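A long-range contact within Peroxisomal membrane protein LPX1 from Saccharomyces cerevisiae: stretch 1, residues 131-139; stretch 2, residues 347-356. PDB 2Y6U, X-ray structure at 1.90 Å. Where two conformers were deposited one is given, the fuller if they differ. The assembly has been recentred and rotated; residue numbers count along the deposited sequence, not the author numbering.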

# COMPACT_ATOMS: atom_id res chain seq x y z
N SER A 131 9.48 -2.80 15.05
CA SER A 131 10.07 -2.26 16.29
C SER A 131 11.55 -1.99 16.07
O SER A 131 12.21 -2.69 15.29
CB SER A 131 9.90 -3.24 17.48
OG SER A 131 10.51 -2.74 18.68
N ILE A 132 12.05 -1.03 16.80
CA ILE A 132 13.44 -0.63 16.82
C ILE A 132 14.28 -1.82 17.34
O ILE A 132 15.49 -1.94 17.09
CB ILE A 132 13.50 0.65 17.66
CG1 ILE A 132 12.63 1.74 16.96
CG2 ILE A 132 14.92 1.10 17.98
CD1 ILE A 132 11.10 1.37 16.90
N ASP A 133 13.57 -2.77 17.96
CA ASP A 133 14.19 -4.00 18.42
C ASP A 133 14.64 -4.90 17.25
O ASP A 133 15.86 -5.23 17.20
CB ASP A 133 13.26 -4.73 19.42
CG ASP A 133 13.12 -3.98 20.75
OD1 ASP A 133 14.11 -3.38 21.24
OD2 ASP A 133 11.99 -3.98 21.30
N SER A 134 13.72 -5.23 16.33
CA SER A 134 13.96 -6.09 15.12
C SER A 134 15.30 -5.77 14.33
O SER A 134 15.76 -6.62 13.56
CB SER A 134 12.71 -6.12 14.16
OG SER A 134 11.64 -7.08 14.48
N HIS A 135 15.94 -4.61 14.55
CA HIS A 135 17.17 -4.16 13.83
C HIS A 135 18.52 -4.74 14.38
O HIS A 135 18.73 -4.75 15.59
CB HIS A 135 17.23 -2.61 13.89
CG HIS A 135 18.35 -2.00 13.09
ND1 HIS A 135 18.28 -1.85 11.72
CD2 HIS A 135 19.56 -1.52 13.46
CE1 HIS A 135 19.41 -1.31 11.28
NE2 HIS A 135 20.20 -1.09 12.32
N PRO A 136 19.45 -5.16 13.50
CA PRO A 136 19.45 -5.21 12.03
C PRO A 136 18.76 -6.46 11.54
O PRO A 136 19.13 -7.56 11.98
CB PRO A 136 20.93 -5.33 11.69
CG PRO A 136 21.54 -6.01 12.83
CD PRO A 136 20.69 -5.72 14.05
N ALA A 137 17.82 -6.30 10.61
CA ALA A 137 16.92 -7.36 10.28
C ALA A 137 17.06 -7.64 8.78
O ALA A 137 17.45 -6.75 7.99
CB ALA A 137 15.53 -6.92 10.58
N LEU A 138 16.78 -8.88 8.42
CA LEU A 138 16.53 -9.24 7.05
C LEU A 138 15.22 -10.03 7.04
O LEU A 138 15.03 -10.91 7.83
CB LEU A 138 17.63 -10.11 6.48
CG LEU A 138 18.99 -9.37 6.22
CD1 LEU A 138 20.14 -10.34 5.80
CD2 LEU A 138 18.89 -8.16 5.15
N ASN A 139 14.35 -9.63 6.13
CA ASN A 139 13.03 -10.18 6.12
C ASN A 139 12.83 -10.96 4.86
O ASN A 139 13.14 -10.45 3.76
CB ASN A 139 12.06 -9.02 6.14
CG ASN A 139 12.17 -8.12 7.42
OD1 ASN A 139 12.40 -8.62 8.52
ND2 ASN A 139 12.14 -6.79 7.21
N THR A 347 26.05 -12.90 1.66
CA THR A 347 26.45 -11.85 0.75
C THR A 347 25.78 -10.50 1.04
O THR A 347 25.98 -9.52 0.31
CB THR A 347 26.17 -12.29 -0.72
OG1 THR A 347 24.79 -12.49 -0.91
CG2 THR A 347 26.91 -13.62 -1.07
N SER A 348 24.98 -10.43 2.11
CA SER A 348 24.19 -9.23 2.34
C SER A 348 25.06 -8.12 2.96
O SER A 348 25.81 -8.41 3.87
CB SER A 348 22.99 -9.53 3.23
OG SER A 348 22.12 -8.42 3.15
N PRO A 349 24.95 -6.87 2.48
CA PRO A 349 25.76 -5.77 3.04
C PRO A 349 25.64 -5.62 4.56
O PRO A 349 24.55 -5.78 5.11
CB PRO A 349 25.20 -4.53 2.33
CG PRO A 349 24.67 -5.03 1.04
CD PRO A 349 24.13 -6.40 1.34
N LEU A 350 26.75 -5.31 5.24
CA LEU A 350 26.68 -4.92 6.65
C LEU A 350 25.87 -3.59 6.72
O LEU A 350 26.12 -2.73 5.89
CB LEU A 350 28.08 -4.77 7.28
CG LEU A 350 29.09 -5.95 7.22
CD1 LEU A 350 29.99 -5.91 8.45
CD2 LEU A 350 28.44 -7.35 7.09
N GLN A 351 24.90 -3.37 7.63
CA GLN A 351 24.54 -4.15 8.83
C GLN A 351 25.13 -3.44 10.06
O GLN A 351 26.00 -3.98 10.76
CB GLN A 351 24.92 -5.65 8.75
CG GLN A 351 24.57 -6.53 9.94
CD GLN A 351 25.83 -6.99 10.71
OE1 GLN A 351 26.71 -7.65 10.14
NE2 GLN A 351 25.91 -6.62 11.99
N SER A 352 24.66 -2.21 10.31
CA SER A 352 24.97 -1.47 11.54
C SER A 352 23.91 -1.80 12.61
O SER A 352 22.71 -1.72 12.32
CB SER A 352 25.00 0.05 11.29
OG SER A 352 25.20 0.77 12.50
N SER A 353 24.35 -2.17 13.82
CA SER A 353 23.44 -2.66 14.88
C SER A 353 23.36 -1.82 16.17
O SER A 353 22.66 -2.21 17.11
CB SER A 353 23.75 -4.12 15.22
OG SER A 353 25.10 -4.31 15.61
N HIS A 354 24.06 -0.68 16.22
CA HIS A 354 23.95 0.24 17.38
C HIS A 354 22.71 1.16 17.24
O HIS A 354 22.42 1.66 16.15
CB HIS A 354 25.29 1.00 17.65
CG HIS A 354 25.45 2.30 16.91
ND1 HIS A 354 25.38 3.53 17.53
CD2 HIS A 354 25.71 2.56 15.60
CE1 HIS A 354 25.58 4.49 16.65
NE2 HIS A 354 25.78 3.92 15.47
N ILE A 355 21.95 1.30 18.34
CA ILE A 355 20.87 2.30 18.46
C ILE A 355 21.55 3.65 18.71
O ILE A 355 22.16 3.85 19.76
CB ILE A 355 19.84 1.97 19.60
CG1 ILE A 355 19.02 0.72 19.25
CG2 ILE A 355 18.90 3.16 19.88
CD1 ILE A 355 18.06 0.26 20.35
N PRO A 356 21.46 4.57 17.74
CA PRO A 356 22.22 5.81 17.80
C PRO A 356 21.80 6.71 18.94
O PRO A 356 20.61 7.00 19.12
CB PRO A 356 21.96 6.46 16.44
CG PRO A 356 20.69 5.91 16.00
CD PRO A 356 20.62 4.52 16.54

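Ser131 opens the stretch without reaching the other segment; it is out of reach of stretch 2. Its role is local. In the conformer given, chi1 is t (178°), and Ser131 OG makes a weak hydrogen bond to Asp133 OD2 at 3.3 Å, so the hydroxyl is engaged within its own turn.

Ile132 makes the first contact across the gap. Ile132 CG2 lies 4.0 Å from Ile355 CD1, a van der Waals distance between two methyl groups. The CA-to-CB bonds of both residues point sideways, and Ile132 CA and Ile355 CA are 8.2 Å apart, so the backbones do not meet here. With chi1 m and chi2 t, the end of Ile355 comes nearer stretch 1, and its CD1 meets Ile132 CG2. With no polar atom in this closest pair, the contact is apolar packing. Asp133 and Ser134 follow without touching stretch 2.

His135 supplies the one hydrogen bond between the stretches. Its CA-to-CB bond points toward stretch 2, and with chi1 at -174° (t) and chi2 at 79° the imidazole brings His135 NE2 to 2.6 Å from Ser352 O. The distance is short, but the N-H...O angle is only 122°, far from linear, and the bond is weak on that ground. Ser352 O approaches the ring obliquely, as does Ser353 CA, which lies 4.3 Å from His135 CD2. The acceptor is a backbone carbonyl, so this bond does not depend on the side chain of Ser352, whose CA-to-CB bond points sideways.

Pro136 has the largest area covered by the opposing stretch, 59 Å², and sits where the two backbones come close: Pro136 CA is 5.5 Å from Ser353 CA. The peptide bond before Pro136 is cis. Pro136 CD is 3.6 Å from Ser353 CB, and Pro136 CB is 4.2 Å from Gln351 CG and 4.1 Å from Ser352 O. Carbon-carbon packing thus accompanies the polar contact made by the preceding histidine. Gln351 also follows a cis peptide bond, so each stretch carries one near this junction.

Ala137 begins a strand and makes no contact. At Leu138 the CA-to-CB bond again points toward stretch 2. Leu138 CD2 comes within 3.8 Å of Ser348 OG, although Leu138 CA and Ser348 CA are 9.0 Å apart; the extended leucine side chain (chi1 m, chi2 t) covers much of that separation. A methyl carbon against a hydroxyl oxygen gives packing here. Asn139 lies beyond the contact.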